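Local structure of racemase, putative (Roseobacter denitrificans, 3TCS) at residues S139-R143 and P339-P343. The protein binds magnesium and D-alanine, belongs to the mandelate racemase/muconate lactonizing enzyme family, and may act as a racemase or hydro-lyase. Residues are numbered along the deposited sequence; the frame is centred on the assembly and turned at random.
Sequences SSMKR and PDYYP
K142 and D340 form the one polar link across this contact, a salt bridge with NZ of K142 2.8 Å from OD2 of D340. The ammonium comes to the syn lone pair of OD2, on the side of the other carboxylate oxygen, yet OD1 takes no comparable share. From CG outward the lysine chain is fully extended, with chi2 at 177°, and that reach carries its charge over to the aspartate. Because D340 is exposed, solvent probably weakens the pair.

The apolar part is built around Y341, whose ring fits between the two loops. Its CG stands anti to the backbone N (chi1 -164°), which sends the phenol toward 139-143. K142 runs past it in the opposite direction, CE lying 3.9 Å from CD1 of Y341. The M141 and Y341 side chains cross at about a right angle, and CB of M141 lies 3.6 Å from CE2 of Y341.

Both segments are loops following barrel strands, 132-139 and 332-335, which pair in parallel within the TIM barrel of this enolase-type fold. The contact thus bridges two neighbouring loops at the mouth where the ligand sits; M141 lines the D-alanine pocket, its side chain about 4 Å from the bound ligand at nearest atoms.

Y342, next to Y341 in the same loop, adds to the packing against M141. Its hydroxyl, weakly hydrogen-bonded to the backbone O of A309, another pocket residue, meets CG of M141 at 3.6 Å. The methionine chain bends at chi2 (-65°), leaving SD 3.8 Å from the same OH of Y342. Between the tyrosines, CD2 of Y341 sits 3.4 Å above the centre of the Y342 ring, while CD2 of Y342 lies in plane at the edge of Y341.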
ATOM      1  N   SER B 139     -13.266  -9.884 -22.384  1.00  8.17           N
ATOM      2  CA  SER B 139     -13.564  -9.015 -21.264  1.00  7.26           C
ATOM      3  C   SER B 139     -13.814  -7.555 -21.641  1.00  8.46           C
ATOM      4  O   SER B 139     -12.936  -6.883 -22.179  1.00  7.77           O
ATOM      5  CB  SER B 139     -12.419  -9.115 -20.247  1.00  6.92           C
ATOM      6  OG  SER B 139     -12.757  -8.521 -19.010  1.00  9.20           O
ATOM      7  N   SER B 140     -15.027  -7.081 -21.360  1.00  8.34           N
ATOM      8  CA  SER B 140     -15.397  -5.694 -21.622  1.00  9.89           C
ATOM      9  C   SER B 140     -15.060  -4.877 -20.379  1.00  9.91           C
ATOM     10  O   SER B 140     -15.353  -5.300 -19.261  1.00 11.29           O
ATOM     11  CB  SER B 140     -16.894  -5.565 -21.905  1.00 10.44           C
ATOM     12  OG  SER B 140     -17.283  -4.204 -21.828  1.00 12.65           O
ATOM     13  N   MET B 141     -14.456  -3.710 -20.575  1.00  9.63           N
ATOM     14  CA  MET B 141     -14.065  -2.846 -19.461  1.00 11.99           C
ATOM     15  C   MET B 141     -15.029  -1.680 -19.247  1.00 13.00           C
ATOM     16  O   MET B 141     -14.995  -1.017 -18.210  1.00 14.15           O
ATOM     17  CB  MET B 141     -12.674  -2.263 -19.722  1.00 10.95           C
ATOM     18  CG  MET B 141     -11.595  -3.279 -20.011  1.00 13.24           C
ATOM     19  SD  MET B 141     -11.275  -4.340 -18.605  1.00 14.12           S
ATOM     20  CE  MET B 141     -10.697  -5.822 -19.431  1.00 11.13           C
ATOM     21  N   LYS B 142     -15.889  -1.443 -20.229  1.00 12.67           N
ATOM     22  CA  LYS B 142     -16.818  -0.322 -20.188  1.00 14.09           C
ATOM     23  C   LYS B 142     -18.128  -0.452 -19.428  1.00 13.46           C
ATOM     24  O   LYS B 142     -18.714  -1.527 -19.332  1.00 11.91           O
ATOM     25  CB  LYS B 142     -17.143   0.109 -21.620  1.00 14.63           C
ATOM     26  CG  LYS B 142     -15.949   0.628 -22.403  1.00 16.25           C
ATOM     27  CD  LYS B 142     -16.347   0.965 -23.833  1.00 18.08           C
ATOM     28  CE  LYS B 142     -15.213   1.648 -24.581  1.00 21.80           C
ATOM     29  NZ  LYS B 142     -15.606   2.022 -25.967  1.00 20.20           N
ATOM     30  N   ARG B 143     -18.567   0.683 -18.893  1.00 13.55           N
ATOM     31  CA  ARG B 143     -19.835   0.810 -18.191  1.00 15.23           C
ATOM     32  C   ARG B 143     -20.626   1.880 -18.938  1.00 16.66           C
ATOM     33  O   ARG B 143     -21.855   1.926 -18.877  1.00 16.52           O
ATOM     34  CB  ARG B 143     -19.624   1.233 -16.740  1.00 15.86           C
ATOM     35  CG  ARG B 143     -19.304   0.069 -15.835  1.00 13.71           C
ATOM     36  CD  ARG B 143     -19.392   0.454 -14.377  1.00 12.59           C
ATOM     37  NE  ARG B 143     -19.279  -0.728 -13.534  1.00 11.18           N
ATOM     38  CZ  ARG B 143     -18.146  -1.381 -13.305  1.00 11.71           C
ATOM     39  NH1 ARG B 143     -17.008  -0.964 -13.846  1.00  9.43           N
ATOM     40  NH2 ARG B 143     -18.158  -2.472 -12.557  1.00  9.32           N
ATOM     41  N   PRO B 339      -8.255   0.931 -29.257  1.00 19.70           N
ATOM     42  CA  PRO B 339      -7.431   2.104 -28.953  1.00 20.77           C
ATOM     43  C   PRO B 339      -8.171   3.293 -28.344  1.00 22.11           C
ATOM     44  O   PRO B 339      -7.544   4.184 -27.775  1.00 21.90           O
ATOM     45  CB  PRO B 339      -6.789   2.432 -30.301  1.00 22.41           C
ATOM     46  CG  PRO B 339      -7.820   1.978 -31.281  1.00 23.19           C
ATOM     47  CD  PRO B 339      -8.248   0.647 -30.702  1.00 20.94           C
ATOM     48  N   ASP B 340      -9.495   3.316 -28.449  1.00 22.47           N
ATOM     49  CA  ASP B 340     -10.250   4.421 -27.870  1.00 23.35           C
ATOM     50  C   ASP B 340     -10.222   4.311 -26.350  1.00 23.10           C
ATOM     51  O   ASP B 340     -10.400   5.299 -25.640  1.00 22.94           O
ATOM     52  CB  ASP B 340     -11.706   4.410 -28.359  1.00 26.72           C
ATOM     53  CG  ASP B 340     -12.497   3.221 -27.830  1.00 28.62           C
ATOM     54  OD1 ASP B 340     -12.134   2.071 -28.151  1.00 30.95           O
ATOM     55  OD2 ASP B 340     -13.484   3.439 -27.096  1.00 30.41           O
ATOM     56  N   TYR B 341      -9.988   3.098 -25.858  1.00 19.49           N
ATOM     57  CA  TYR B 341      -9.953   2.847 -24.423  1.00 17.26           C
ATOM     58  C   TYR B 341      -8.519   2.727 -23.914  1.00 15.04           C
ATOM     59  O   TYR B 341      -8.185   3.268 -22.863  1.00 16.50           O
ATOM     60  CB  TYR B 341     -10.714   1.562 -24.095  1.00 14.14           C
ATOM     61  CG  TYR B 341     -11.054   1.418 -22.633  1.00 15.74           C
ATOM     62  CD1 TYR B 341     -12.178   2.050 -22.096  1.00 15.89           C
ATOM     63  CD2 TYR B 341     -10.243   0.675 -21.777  1.00 14.34           C
ATOM     64  CE1 TYR B 341     -12.487   1.944 -20.742  1.00 15.83           C
ATOM     65  CE2 TYR B 341     -10.543   0.565 -20.418  1.00 16.29           C
ATOM     66  CZ  TYR B 341     -11.665   1.201 -19.911  1.00 16.23           C
ATOM     67  OH  TYR B 341     -11.968   1.090 -18.573  1.00 17.61           O
ATOM     68  N   TYR B 342      -7.686   2.000 -24.651  1.00 13.77           N
ATOM     69  CA  TYR B 342      -6.282   1.815 -24.286  1.00 13.08           C
ATOM     70  C   TYR B 342      -5.394   2.292 -25.437  1.00 13.51           C
ATOM     71  O   TYR B 342      -4.787   1.482 -26.134  1.00 13.57           O
ATOM     72  CB  TYR B 342      -5.975   0.335 -24.028  1.00 12.14           C
ATOM     73  CG  TYR B 342      -6.657  -0.285 -22.829  1.00  9.62           C
ATOM     74  CD1 TYR B 342      -6.611   0.329 -21.578  1.00 10.76           C
ATOM     75  CD2 TYR B 342      -7.274  -1.531 -22.930  1.00 11.08           C
ATOM     76  CE1 TYR B 342      -7.160  -0.292 -20.449  1.00 11.55           C
ATOM     77  CE2 TYR B 342      -7.824  -2.159 -21.814  1.00 10.46           C
ATOM     78  CZ  TYR B 342      -7.759  -1.537 -20.577  1.00 11.35           C
ATOM     79  OH  TYR B 342      -8.249  -2.182 -19.462  1.00 11.35           O
ATOM     80  N   PRO B 343      -5.297   3.614 -25.644  1.00 14.47           N
ATOM     81  CA  PRO B 343      -4.463   4.131 -26.737  1.00 15.35           C
ATOM     82  C   PRO B 343      -2.978   3.781 -26.616  1.00 15.64           C
ATOM     83  O   PRO B 343      -2.288   3.572 -27.616  1.00 16.28           O
ATOM     84  CB  PRO B 343      -4.713   5.638 -26.670  1.00 15.91           C
ATOM     85  CG  PRO B 343      -4.934   5.869 -25.206  1.00 16.56           C
ATOM     86  CD  PRO B 343      -5.855   4.717 -24.843  1.00 15.92           C
TER